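Long-range contacts in putative fimbrial subunit (Corynebacterium diphtheriae, PDB 4HSQ), which probably forms, as the major pilin SpaD, the shaft of an adhesive pilus on the bacterial surface, this chain covering its D2 and D3 domains: residues Thr9-Ile17 against Asp203-Gly213; Gln18-Ala29 against Asp99-Lys110. All blocks are in the same frame, centred on the assembly; numbering follows the deposited sequence.

Interaction 1: Thr9-Ile17 against Asp203-Gly213; sequences TVKDADQNI and DGLHVTDFEDG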
loop_
_atom_site.group_PDB
_atom_site.type_symbol
_atom_site.label_atom_id
_atom_site.label_comp_id
_atom_site.label_asym_id
_atom_site.label_seq_id
_atom_site.Cartn_x
_atom_site.Cartn_y
_atom_site.Cartn_z
ATOM N N THR A 9 5.071 -9.406 -8.345
ATOM C CA THR A 9 4.074 -8.427 -8.738
ATOM C C THR A 9 3.390 -7.935 -7.469
ATOM O O THR A 9 3.433 -8.599 -6.436
ATOM C CB THR A 9 3.057 -8.994 -9.757
ATOM O OG1 THR A 9 2.480 -10.171 -9.211
ATOM C CG2 THR A 9 3.686 -9.304 -11.139
ATOM N N VAL A 10 2.757 -6.778 -7.557
ATOM C CA VAL A 10 2.029 -6.194 -6.436
ATOM C C VAL A 10 0.687 -5.723 -6.947
ATOM O O VAL A 10 0.592 -5.146 -8.030
ATOM C CB VAL A 10 2.798 -5.050 -5.719
ATOM C CG1 VAL A 10 3.132 -3.881 -6.669
ATOM C CG2 VAL A 10 2.019 -4.534 -4.493
ATOM N N LYS A 11 -0.354 -6.042 -6.190
ATOM C CA LYS A 11 -1.688 -5.565 -6.481
ATOM C C LYS A 11 -2.077 -4.678 -5.314
ATOM O O LYS A 11 -2.384 -5.185 -4.245
ATOM C CB LYS A 11 -2.687 -6.720 -6.668
ATOM C CG LYS A 11 -3.998 -6.200 -7.224
ATOM C CD LYS A 11 -3.854 -5.981 -8.753
ATOM C CE LYS A 11 -5.061 -5.323 -9.382
ATOM N NZ LYS A 11 -5.364 -3.983 -8.771
ATOM N N ASP A 12 -1.990 -3.361 -5.505
ATOM C CA ASP A 12 -2.220 -2.390 -4.436
ATOM C C ASP A 12 -3.124 -1.217 -4.846
ATOM O O ASP A 12 -3.344 -0.337 -4.009
ATOM C CB ASP A 12 -0.855 -1.817 -3.976
ATOM C CG ASP A 12 -0.024 -1.130 -5.071
ATOM O OD1 ASP A 12 -0.614 -0.507 -5.974
ATOM O OD2 ASP A 12 1.208 -1.199 -5.005
ATOM N N ALA A 13 -3.613 -1.157 -6.110
ATOM C CA ALA A 13 -4.424 0.006 -6.548
ATOM C C ALA A 13 -5.560 0.330 -5.573
ATOM O O ALA A 13 -6.299 -0.557 -5.116
ATOM C CB ALA A 13 -4.984 -0.186 -7.954
ATOM N N ASP A 14 -5.616 1.601 -5.198
ATOM C CA ASP A 14 -6.587 2.239 -4.304
ATOM C C ASP A 14 -6.511 1.752 -2.859
ATOM O O ASP A 14 -7.336 2.147 -2.047
ATOM C CB ASP A 14 -8.028 2.065 -4.836
ATOM C CG ASP A 14 -8.238 2.599 -6.250
ATOM O OD1 ASP A 14 -7.853 3.765 -6.517
ATOM O OD2 ASP A 14 -8.755 1.852 -7.085
ATOM N N GLN A 15 -5.510 0.973 -2.502
ATOM C CA GLN A 15 -5.427 0.477 -1.123
ATOM C C GLN A 15 -4.605 1.468 -0.329
ATOM O O GLN A 15 -3.434 1.693 -0.629
ATOM C CB GLN A 15 -4.827 -0.950 -1.087
ATOM C CG GLN A 15 -5.645 -1.987 -1.926
ATOM C CD GLN A 15 -7.146 -1.830 -1.697
ATOM O OE1 GLN A 15 -7.636 -1.926 -0.584
ATOM N NE2 GLN A 15 -7.884 -1.469 -2.726
ATOM N N ASN A 16 -5.224 2.081 0.683
ATOM C CA ASN A 16 -4.546 3.090 1.478
ATOM C C ASN A 16 -3.839 2.446 2.699
ATOM O O ASN A 16 -3.695 1.226 2.767
ATOM C CB ASN A 16 -5.571 4.166 1.865
ATOM C CG ASN A 16 -6.115 4.844 0.609
ATOM O OD1 ASN A 16 -5.374 5.258 -0.292
ATOM N ND2 ASN A 16 -7.406 4.965 0.493
ATOM N N ILE A 17 -3.332 3.261 3.626
ATOM C CA ILE A 17 -2.683 2.690 4.803
ATOM C C ILE A 17 -3.713 1.828 5.575
ATOM O O ILE A 17 -4.863 2.239 5.713
ATOM C CB ILE A 17 -2.085 3.817 5.686
ATOM C CG1 ILE A 17 -0.862 4.497 5.026
ATOM C CG2 ILE A 17 -1.829 3.390 7.143
ATOM C CD1 ILE A 17 0.179 3.673 4.488
ATOM N N ASP A 203 -2.551 9.724 7.651
ATOM C CA ASP A 203 -1.417 8.845 7.388
ATOM C C ASP A 203 -2.007 7.442 7.059
ATOM O O ASP A 203 -2.358 6.678 7.968
ATOM C CB ASP A 203 -0.453 8.832 8.596
ATOM C CG ASP A 203 0.814 8.005 8.388
ATOM O OD1 ASP A 203 0.896 7.284 7.377
ATOM O OD2 ASP A 203 1.728 8.108 9.218
ATOM N N GLY A 204 -2.264 7.151 5.786
ATOM C CA GLY A 204 -1.861 7.887 4.594
ATOM C C GLY A 204 -2.595 7.304 3.421
ATOM O O GLY A 204 -3.358 6.344 3.580
ATOM N N LEU A 205 -2.361 7.857 2.230
ATOM C CA LEU A 205 -3.116 7.466 1.063
ATOM C C LEU A 205 -2.237 6.956 -0.042
ATOM O O LEU A 205 -1.105 7.402 -0.185
ATOM C CB LEU A 205 -3.929 8.674 0.539
ATOM C CG LEU A 205 -4.835 9.397 1.547
ATOM C CD1 LEU A 205 -5.435 10.668 0.918
ATOM C CD2 LEU A 205 -5.932 8.447 2.071
ATOM N N HIS A 206 -2.793 6.064 -0.873
ATOM C CA HIS A 206 -2.096 5.549 -2.053
ATOM C C HIS A 206 -1.961 6.679 -3.064
ATOM O O HIS A 206 -2.933 7.410 -3.325
ATOM C CB HIS A 206 -2.920 4.411 -2.656
ATOM C CG HIS A 206 -2.180 3.525 -3.601
ATOM N ND1 HIS A 206 -1.641 4.008 -4.787
ATOM C CD2 HIS A 206 -1.995 2.190 -3.551
ATOM C CE1 HIS A 206 -1.144 2.950 -5.416
ATOM N NE2 HIS A 206 -1.345 1.833 -4.722
ATOM N N VAL A 207 -0.765 6.844 -3.619
ATOM C CA VAL A 207 -0.566 7.873 -4.666
ATOM C C VAL A 207 -1.413 7.515 -5.889
ATOM O O VAL A 207 -1.667 6.328 -6.162
ATOM C CB VAL A 207 0.909 8.081 -5.071
ATOM C CG1 VAL A 207 1.784 8.354 -3.838
ATOM C CG2 VAL A 207 1.454 6.895 -5.909
ATOM N N THR A 208 -1.817 8.540 -6.650
ATOM C CA THR A 208 -2.674 8.303 -7.819
ATOM C C THR A 208 -1.925 7.988 -9.117
ATOM O O THR A 208 -2.545 7.467 -10.039
ATOM C CB THR A 208 -3.549 9.543 -8.067
ATOM O OG1 THR A 208 -2.694 10.675 -8.324
ATOM C CG2 THR A 208 -4.456 9.853 -6.881
ATOM N N ASP A 209 -0.632 8.309 -9.218
ATOM C CA ASP A 209 0.103 8.210 -10.499
ATOM C C ASP A 209 0.917 6.929 -10.678
ATOM O O ASP A 209 1.604 6.765 -11.678
ATOM C CB ASP A 209 1.029 9.451 -10.647
ATOM C CG ASP A 209 2.076 9.553 -9.562
ATOM O OD1 ASP A 209 1.710 9.429 -8.368
ATOM O OD2 ASP A 209 3.265 9.692 -9.901
ATOM N N PHE A 210 0.879 6.026 -9.693
ATOM C CA PHE A 210 1.663 4.799 -9.749
ATOM C C PHE A 210 0.930 3.778 -8.935
ATOM O O PHE A 210 0.601 4.042 -7.770
ATOM C CB PHE A 210 3.054 5.063 -9.208
ATOM C CG PHE A 210 4.072 4.009 -9.532
ATOM C CD1 PHE A 210 4.201 2.878 -8.734
ATOM C CD2 PHE A 210 4.957 4.176 -10.600
ATOM C CE1 PHE A 210 5.163 1.912 -9.016
ATOM C CE2 PHE A 210 5.937 3.219 -10.866
ATOM C CZ PHE A 210 6.037 2.097 -10.064
ATOM N N GLU A 211 0.636 2.635 -9.545
ATOM C CA GLU A 211 -0.117 1.590 -8.850
ATOM C C GLU A 211 0.143 0.240 -9.470
ATOM O O GLU A 211 0.482 0.132 -10.667
ATOM C CB GLU A 211 -1.628 1.901 -8.806
ATOM C CG GLU A 211 -2.356 1.725 -10.122
ATOM C CD GLU A 211 -3.642 2.511 -10.233
ATOM O OE1 GLU A 211 -4.089 3.093 -9.215
ATOM O OE2 GLU A 211 -4.209 2.536 -11.348
ATOM N N ASP A 212 0.020 -0.815 -8.630
ATOM C CA ASP A 212 0.262 -2.201 -9.073
ATOM C C ASP A 212 1.672 -2.370 -9.700
ATOM O O ASP A 212 1.868 -3.182 -10.611
ATOM C CB ASP A 212 -0.850 -2.693 -10.043
ATOM C CG ASP A 212 -2.256 -2.679 -9.460
ATOM O OD1 ASP A 212 -2.391 -2.668 -8.200
ATOM O OD2 ASP A 212 -3.223 -2.697 -10.253
ATOM N N GLY A 213 2.646 -1.646 -9.157
ATOM C CA GLY A 213 4.035 -1.755 -9.552
ATOM C C GLY A 213 4.454 -1.021 -10.812
ATOM O O GLY A 213 5.608 -1.137 -11.223
HETATM O O HOH W 1 3.378 -5.527 -10.117
HETATM O O HOH W 2 2.485 0.118 -6.876
HETATM O O HOH W 3 -4.118 3.503 -6.469
#
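With CG between its backbone N and carbonyl carbon (chi1 58°), Asp12 brings OD1 to His206 NE2, 2.8 Å away; the ring of His206 lies anti to its backbone N (chi1 -163°). Asp12 OD1 also accepts from Asp212 N at 2.7 Å. The two donors come from opposite faces of the carboxylate. Asp12 OD1 lies in the imidazole plane, and the carboxylate stands 67° from it. The other ring nitrogen, His206 ND1, donates to Val207 O.

Asp212 returns the grip. Asp212 OD1 takes the backbone N-H groups of Asp12 and Ala13, with Ala13 N 2.9 Å from Asp212 OD1. Lys11 NZ meets Asp212 OD2 at 2.9 Å in a salt bridge. Further along, Asn16 OD1 receives His206 N on a lone pair at 2.8 Å, nearly straight.

Residues 9-17 include a type II turn, Asp12 to Gln15, in the Sgo0707 N2 region; residues 203-213 belong to the prealbumin-like region. The contact thus joins the two. With Asp12 OD1 and Asp212 OD1 only 3.6 Å apart, the surrounding N-H donors and Lys11 probably offset the repulsion of the like charges.

Interaction 2: Gln18-Ala29 against Asp99-Lys110; sequences QDAYTYTIKADA and DKMSLTFEVKRK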
loop_
_atom_site.group_PDB
_atom_site.type_symbol
_atom_site.label_atom_id
_atom_site.label_comp_id
_atom_site.label_asym_id
_atom_site.label_seq_id
_atom_site.Cartn_x
_atom_site.Cartn_y
_atom_site.Cartn_z
ATOM N N GLN A 18 -3.286 0.627 6.001
ATOM C CA GLN A 18 -4.054 -0.365 6.774
ATOM C C GLN A 18 -5.122 -1.095 5.908
ATOM O O GLN A 18 -5.902 -1.889 6.425
ATOM C CB GLN A 18 -4.639 0.240 8.067
ATOM C CG GLN A 18 -3.533 0.513 9.125
ATOM C CD GLN A 18 -2.892 -0.761 9.683
ATOM O OE1 GLN A 18 -3.252 -1.876 9.320
ATOM N NE2 GLN A 18 -1.967 -0.630 10.622
ATOM N N ASP A 19 -5.121 -0.850 4.590
ATOM C CA ASP A 19 -5.939 -1.594 3.644
ATOM C C ASP A 19 -5.118 -2.781 3.179
ATOM O O ASP A 19 -3.949 -2.616 2.811
ATOM C CB ASP A 19 -6.384 -0.743 2.454
ATOM C CG ASP A 19 -7.409 0.320 2.793
ATOM O OD1 ASP A 19 -8.212 0.103 3.740
ATOM O OD2 ASP A 19 -7.455 1.348 2.078
ATOM N N ALA A 20 -5.713 -3.969 3.188
ATOM C CA ALA A 20 -4.983 -5.166 2.753
ATOM C C ALA A 20 -4.639 -5.105 1.276
ATOM O O ALA A 20 -5.475 -4.699 0.458
ATOM C CB ALA A 20 -5.812 -6.409 3.028
ATOM N N TYR A 21 -3.425 -5.533 0.921
ATOM C CA TYR A 21 -3.065 -5.642 -0.501
ATOM C C TYR A 21 -2.186 -6.863 -0.660
ATOM O O TYR A 21 -1.821 -7.472 0.342
ATOM C CB TYR A 21 -2.471 -4.363 -1.092
ATOM C CG TYR A 21 -1.076 -3.990 -0.644
ATOM C CD1 TYR A 21 0.045 -4.464 -1.328
ATOM C CD2 TYR A 21 -0.875 -3.074 0.383
ATOM C CE1 TYR A 21 1.331 -4.068 -0.968
ATOM C CE2 TYR A 21 0.410 -2.679 0.759
ATOM C CZ TYR A 21 1.508 -3.175 0.075
ATOM O OH TYR A 21 2.785 -2.813 0.426
ATOM N N THR A 22 -1.898 -7.254 -1.894
ATOM C CA THR A 22 -1.178 -8.492 -2.090
ATOM C C THR A 22 0.054 -8.362 -2.934
ATOM O O THR A 22 0.192 -7.433 -3.737
ATOM C CB THR A 22 -2.098 -9.585 -2.741
ATOM O OG1 THR A 22 -2.572 -9.146 -4.015
ATOM C CG2 THR A 22 -3.278 -10.001 -1.847
ATOM N N TYR A 23 0.980 -9.296 -2.681
ATOM C CA TYR A 23 2.153 -9.559 -3.486
ATOM C C TYR A 23 2.004 -10.913 -4.095
ATOM O O TYR A 23 1.495 -11.824 -3.432
ATOM C CB TYR A 23 3.459 -9.515 -2.686
ATOM C CG TYR A 23 3.808 -8.127 -2.211
ATOM C CD1 TYR A 23 4.191 -7.134 -3.113
ATOM C CD2 TYR A 23 3.841 -7.824 -0.853
ATOM C CE1 TYR A 23 4.568 -5.862 -2.672
ATOM C CE2 TYR A 23 4.190 -6.548 -0.404
ATOM C CZ TYR A 23 4.566 -5.581 -1.316
ATOM O OH TYR A 23 4.907 -4.337 -0.867
ATOM N N THR A 24 2.544 -11.091 -5.301
ATOM C CA THR A 24 2.571 -12.417 -5.911
ATOM C C THR A 24 4.008 -12.699 -6.362
ATOM O O THR A 24 4.650 -11.828 -6.959
ATOM C CB THR A 24 1.541 -12.574 -7.062
ATOM O OG1 THR A 24 0.223 -12.526 -6.493
ATOM C CG2 THR A 24 1.705 -13.929 -7.805
ATOM N N ILE A 25 4.496 -13.904 -6.061
ATOM C CA ILE A 25 5.848 -14.348 -6.447
ATOM C C ILE A 25 5.670 -15.548 -7.347
ATOM O O ILE A 25 5.037 -16.541 -6.956
ATOM C CB ILE A 25 6.768 -14.643 -5.230
ATOM C CG1 ILE A 25 6.871 -13.390 -4.298
ATOM C CG2 ILE A 25 8.182 -15.097 -5.710
ATOM C CD1 ILE A 25 7.155 -13.782 -2.846
ATOM N N LYS A 26 6.225 -15.451 -8.557
ATOM C CA LYS A 26 6.145 -16.524 -9.559
ATOM C C LYS A 26 7.551 -16.948 -9.940
ATOM O O LYS A 26 8.457 -16.108 -10.104
ATOM C CB LYS A 26 5.346 -16.088 -10.801
ATOM C CG LYS A 26 3.855 -15.890 -10.494
ATOM C CD LYS A 26 2.972 -15.895 -11.738
ATOM C CE LYS A 26 1.550 -15.440 -11.444
ATOM N NZ LYS A 26 0.765 -16.435 -10.647
ATOM N N ALA A 27 7.742 -18.256 -10.041
ATOM C CA ALA A 27 9.047 -18.818 -10.361
ATOM C C ALA A 27 8.889 -20.203 -10.933
ATOM O O ALA A 27 7.987 -20.935 -10.532
ATOM C CB ALA A 27 9.904 -18.878 -9.101
ATOM N N ASP A 28 9.798 -20.596 -11.815
ATOM C CA ASP A 28 9.750 -21.938 -12.342
ATOM C C ASP A 28 10.443 -22.890 -11.399
ATOM O O ASP A 28 11.513 -22.580 -10.876
ATOM C CB ASP A 28 10.402 -22.014 -13.731
ATOM C CG ASP A 28 9.698 -21.177 -14.777
ATOM O OD1 ASP A 28 8.481 -21.376 -14.971
ATOM O OD2 ASP A 28 10.362 -20.319 -15.393
ATOM N N ALA A 29 9.827 -24.054 -11.172
ATOM C CA ALA A 29 10.472 -25.102 -10.421
ATOM C C ALA A 29 11.532 -25.715 -11.349
ATOM O O ALA A 29 11.391 -25.591 -12.580
ATOM C CB ALA A 29 9.450 -26.150 -10.004
ATOM N N ASP A 99 7.206 -27.189 -13.073
ATOM C CA ASP A 99 5.961 -26.474 -12.730
ATOM C C ASP A 99 6.178 -24.989 -12.463
ATOM O O ASP A 99 7.179 -24.611 -11.874
ATOM C CB ASP A 99 5.329 -27.064 -11.469
ATOM C CG ASP A 99 4.245 -28.085 -11.709
ATOM O OD1 ASP A 99 3.857 -28.277 -12.892
ATOM O OD2 ASP A 99 3.752 -28.669 -10.714
ATOM N N LYS A 100 5.214 -24.165 -12.861
ATOM C CA LYS A 100 5.242 -22.758 -12.529
ATOM C C LYS A 100 4.717 -22.642 -11.096
ATOM O O LYS A 100 3.572 -23.028 -10.822
ATOM C CB LYS A 100 4.422 -21.924 -13.517
ATOM C CG LYS A 100 4.260 -20.428 -13.135
ATOM C CD LYS A 100 5.566 -19.634 -13.007
ATOM C CE LYS A 100 6.105 -19.134 -14.331
ATOM N NZ LYS A 100 7.394 -18.409 -14.162
HETATM N N MSE A 101 5.591 -22.226 -10.184
HETATM C CA MSE A 101 5.279 -22.050 -8.766
HETATM C C MSE A 101 4.713 -20.659 -8.561
HETATM O O MSE A 101 5.209 -19.684 -9.147
HETATM C CB MSE A 101 6.535 -22.231 -7.891
HETATM C CG MSE A 101 7.269 -23.528 -8.156
HETATM SE SE MSE A 101 6.127 -25.046 -7.860
HETATM C CE MSE A 101 5.667 -24.797 -5.977
ATOM N N SER A 102 3.741 -20.540 -7.670
ATOM C CA SER A 102 3.158 -19.239 -7.418
ATOM C C SER A 102 2.830 -19.088 -5.962
ATOM O O SER A 102 2.316 -20.016 -5.346
ATOM C CB SER A 102 1.901 -19.042 -8.263
ATOM O OG SER A 102 1.433 -17.706 -8.169
ATOM N N LEU A 103 3.111 -17.907 -5.417
ATOM C CA LEU A 103 2.771 -17.600 -4.033
ATOM C C LEU A 103 2.112 -16.249 -3.989
ATOM O O LEU A 103 2.720 -15.279 -4.416
ATOM C CB LEU A 103 4.023 -17.618 -3.100
ATOM C CG LEU A 103 3.850 -16.924 -1.717
ATOM C CD1 LEU A 103 2.883 -17.716 -0.806
ATOM C CD2 LEU A 103 5.193 -16.684 -1.016
ATOM N N THR A 104 0.909 -16.172 -3.412
ATOM C CA THR A 104 0.239 -14.890 -3.206
ATOM C C THR A 104 0.017 -14.721 -1.719
ATOM O O THR A 104 -0.490 -15.636 -1.046
ATOM C CB THR A 104 -1.097 -14.766 -3.996
ATOM O OG1 THR A 104 -0.808 -14.871 -5.391
ATOM C CG2 THR A 104 -1.777 -13.388 -3.768
ATOM N N PHE A 105 0.380 -13.547 -1.199
ATOM C CA PHE A 105 0.175 -13.303 0.224
ATOM C C PHE A 105 -0.278 -11.875 0.415
ATOM O O PHE A 105 -0.054 -11.008 -0.442
ATOM C CB PHE A 105 1.418 -13.637 1.069
ATOM C CG PHE A 105 2.625 -12.764 0.801
ATOM C CD1 PHE A 105 2.885 -11.652 1.590
ATOM C CD2 PHE A 105 3.568 -13.125 -0.166
ATOM C CE1 PHE A 105 4.001 -10.844 1.337
ATOM C CE2 PHE A 105 4.678 -12.316 -0.419
ATOM C CZ PHE A 105 4.892 -11.189 0.338
ATOM N N GLU A 106 -0.886 -11.638 1.561
ATOM C CA GLU A 106 -1.491 -10.379 1.899
ATOM C C GLU A 106 -0.747 -9.655 2.994
ATOM O O GLU A 106 -0.287 -10.266 3.960
ATOM C CB GLU A 106 -2.924 -10.688 2.312
ATOM C CG GLU A 106 -3.810 -9.499 2.604
ATOM C CD GLU A 106 -5.116 -9.986 3.198
ATOM O OE1 GLU A 106 -5.925 -10.578 2.451
ATOM O OE2 GLU A 106 -5.300 -9.838 4.424
ATOM N N VAL A 107 -0.659 -8.319 2.842
ATOM C CA VAL A 107 -0.019 -7.405 3.797
ATOM C C VAL A 107 -0.888 -6.180 4.009
ATOM O O VAL A 107 -1.802 -5.905 3.202
ATOM C CB VAL A 107 1.412 -6.967 3.297
ATOM C CG1 VAL A 107 2.390 -8.146 3.243
ATOM C CG2 VAL A 107 1.355 -6.233 1.948
ATOM N N LYS A 108 -0.544 -5.389 5.027
ATOM C CA LYS A 108 -1.104 -4.060 5.276
ATOM C C LYS A 108 0.050 -3.145 5.551
ATOM O O LYS A 108 0.917 -3.497 6.351
ATOM C CB LYS A 108 -2.095 -3.997 6.457
ATOM C CG LYS A 108 -3.411 -4.747 6.181
ATOM C CD LYS A 108 -4.347 -4.724 7.404
ATOM C CE LYS A 108 -5.589 -5.556 7.107
ATOM N NZ LYS A 108 -6.527 -5.611 8.271
ATOM N N ARG A 109 0.045 -1.961 4.943
ATOM C CA ARG A 109 1.082 -0.971 5.234
ATOM C C ARG A 109 0.607 -0.172 6.443
ATOM O O ARG A 109 -0.461 0.432 6.382
ATOM C CB ARG A 109 1.349 -0.081 4.020
ATOM C CG ARG A 109 2.492 0.891 4.264
ATOM C CD ARG A 109 2.688 1.706 3.016
ATOM N NE ARG A 109 3.706 2.735 3.172
ATOM C CZ ARG A 109 4.335 3.282 2.141
ATOM N NH1 ARG A 109 4.058 2.888 0.909
ATOM N NH2 ARG A 109 5.267 4.208 2.338
ATOM N N LYS A 110 1.382 -0.182 7.546
ATOM C CA LYS A 110 0.958 0.442 8.809
ATOM C C LYS A 110 1.026 1.944 8.793
ATOM O O LYS A 110 0.348 2.604 9.586
ATOM C CB LYS A 110 1.869 -0.008 9.987
ATOM C CG LYS A 110 1.977 -1.474 10.238
ATOM C CD LYS A 110 2.918 -1.709 11.423
ATOM C CE LYS A 110 4.298 -2.109 10.980
ATOM N NZ LYS A 110 5.193 -2.361 12.138
HETATM O O HOH W 4 -1.359 1.948 11.349
HETATM O O HOH W 5 -1.901 -0.979 3.196
#
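Tyr21 and Val107 face each other on neighbouring antiparallel strands, 20-28 and 100-109, at the middle of a five-stranded sheet in the Sgo0707 N2 region. Tyr21 with Val107, Tyr23 with Phe105, Ile25 with Leu103 and Ala27 with Met101, present here as selenomethionine, are hydrogen-bonded pairs. Their side chains share one face of the sheet, where Tyr23 and Ile25 also touch strand 117-127.

On that face Tyr21 has chi1 71°, which leans its ring over the partner strand. Val107 CG2 sits over the ring face, 3.6 Å from the centroid of Tyr21, in a CH-pi contact. The same methyl touches Tyr23 CE2 at 3.7 Å, so it packs against both tyrosines. Their hydroxyls are joined, Tyr21 OH donating to Tyr23 OH at 2.9 Å. Phe105 likewise turns its ring toward the neighbouring strand 20-28, where it meets Tyr23. Tyr23 CB lies over the Phe105 ring face, and the two ring planes are 46° apart. Ile25 CD1 meets the same phenyl ring at its edge, 3.8 Å from Phe105 CE2. Leu103 runs beside Ile25 with its side chain pointing the same way.

The other face is mostly polar. Thr24 OG1 and Thr104 OG1 share a hydrogen bond of 2.8 Å across a non-hydrogen-bonded pair. Lys26 bends at its last torsion and brings NZ to Ser102 OG. Near Asp28, where strand 20-28 ends, Lys100 NZ makes a weak salt bridge to Asp28 OD1. Glu106 packs its CG and CD against Ala20 CB, while its carboxylate pairs with Lys55.

Beyond the paired strands, Gln18 N bonds to Arg109 O. A water bridges the loop ends, accepting from Gln18 NE2 at 2.7 Å and donating to Lys110 O.

Residues 9-17 run straight into 18-29, while their partners 203-213 and 99-110 are far apart in sequence. The centres of interactions 1 and 2 are 15 Å apart. Strand 7-11, whose last three residues belong to interaction 1, is the edge strand beside 20-28. Thr9 N probably bonds to Thr24 O at 2.8 Å, and Lys11 N to Thr22 O at 2.9 Å. The sheet to which interaction 2 belongs therefore reaches the junction with the prealbumin-like region. A second touch is Ile17 CG2 on Arg109 O, at 3.3 Å. The bound calcium ion lies about 14 Å from the side chain of Arg109. Neither interaction supplies a calcium ligand; Ile251, Glu253, Asp260, Asp261 and Thr264 form that site.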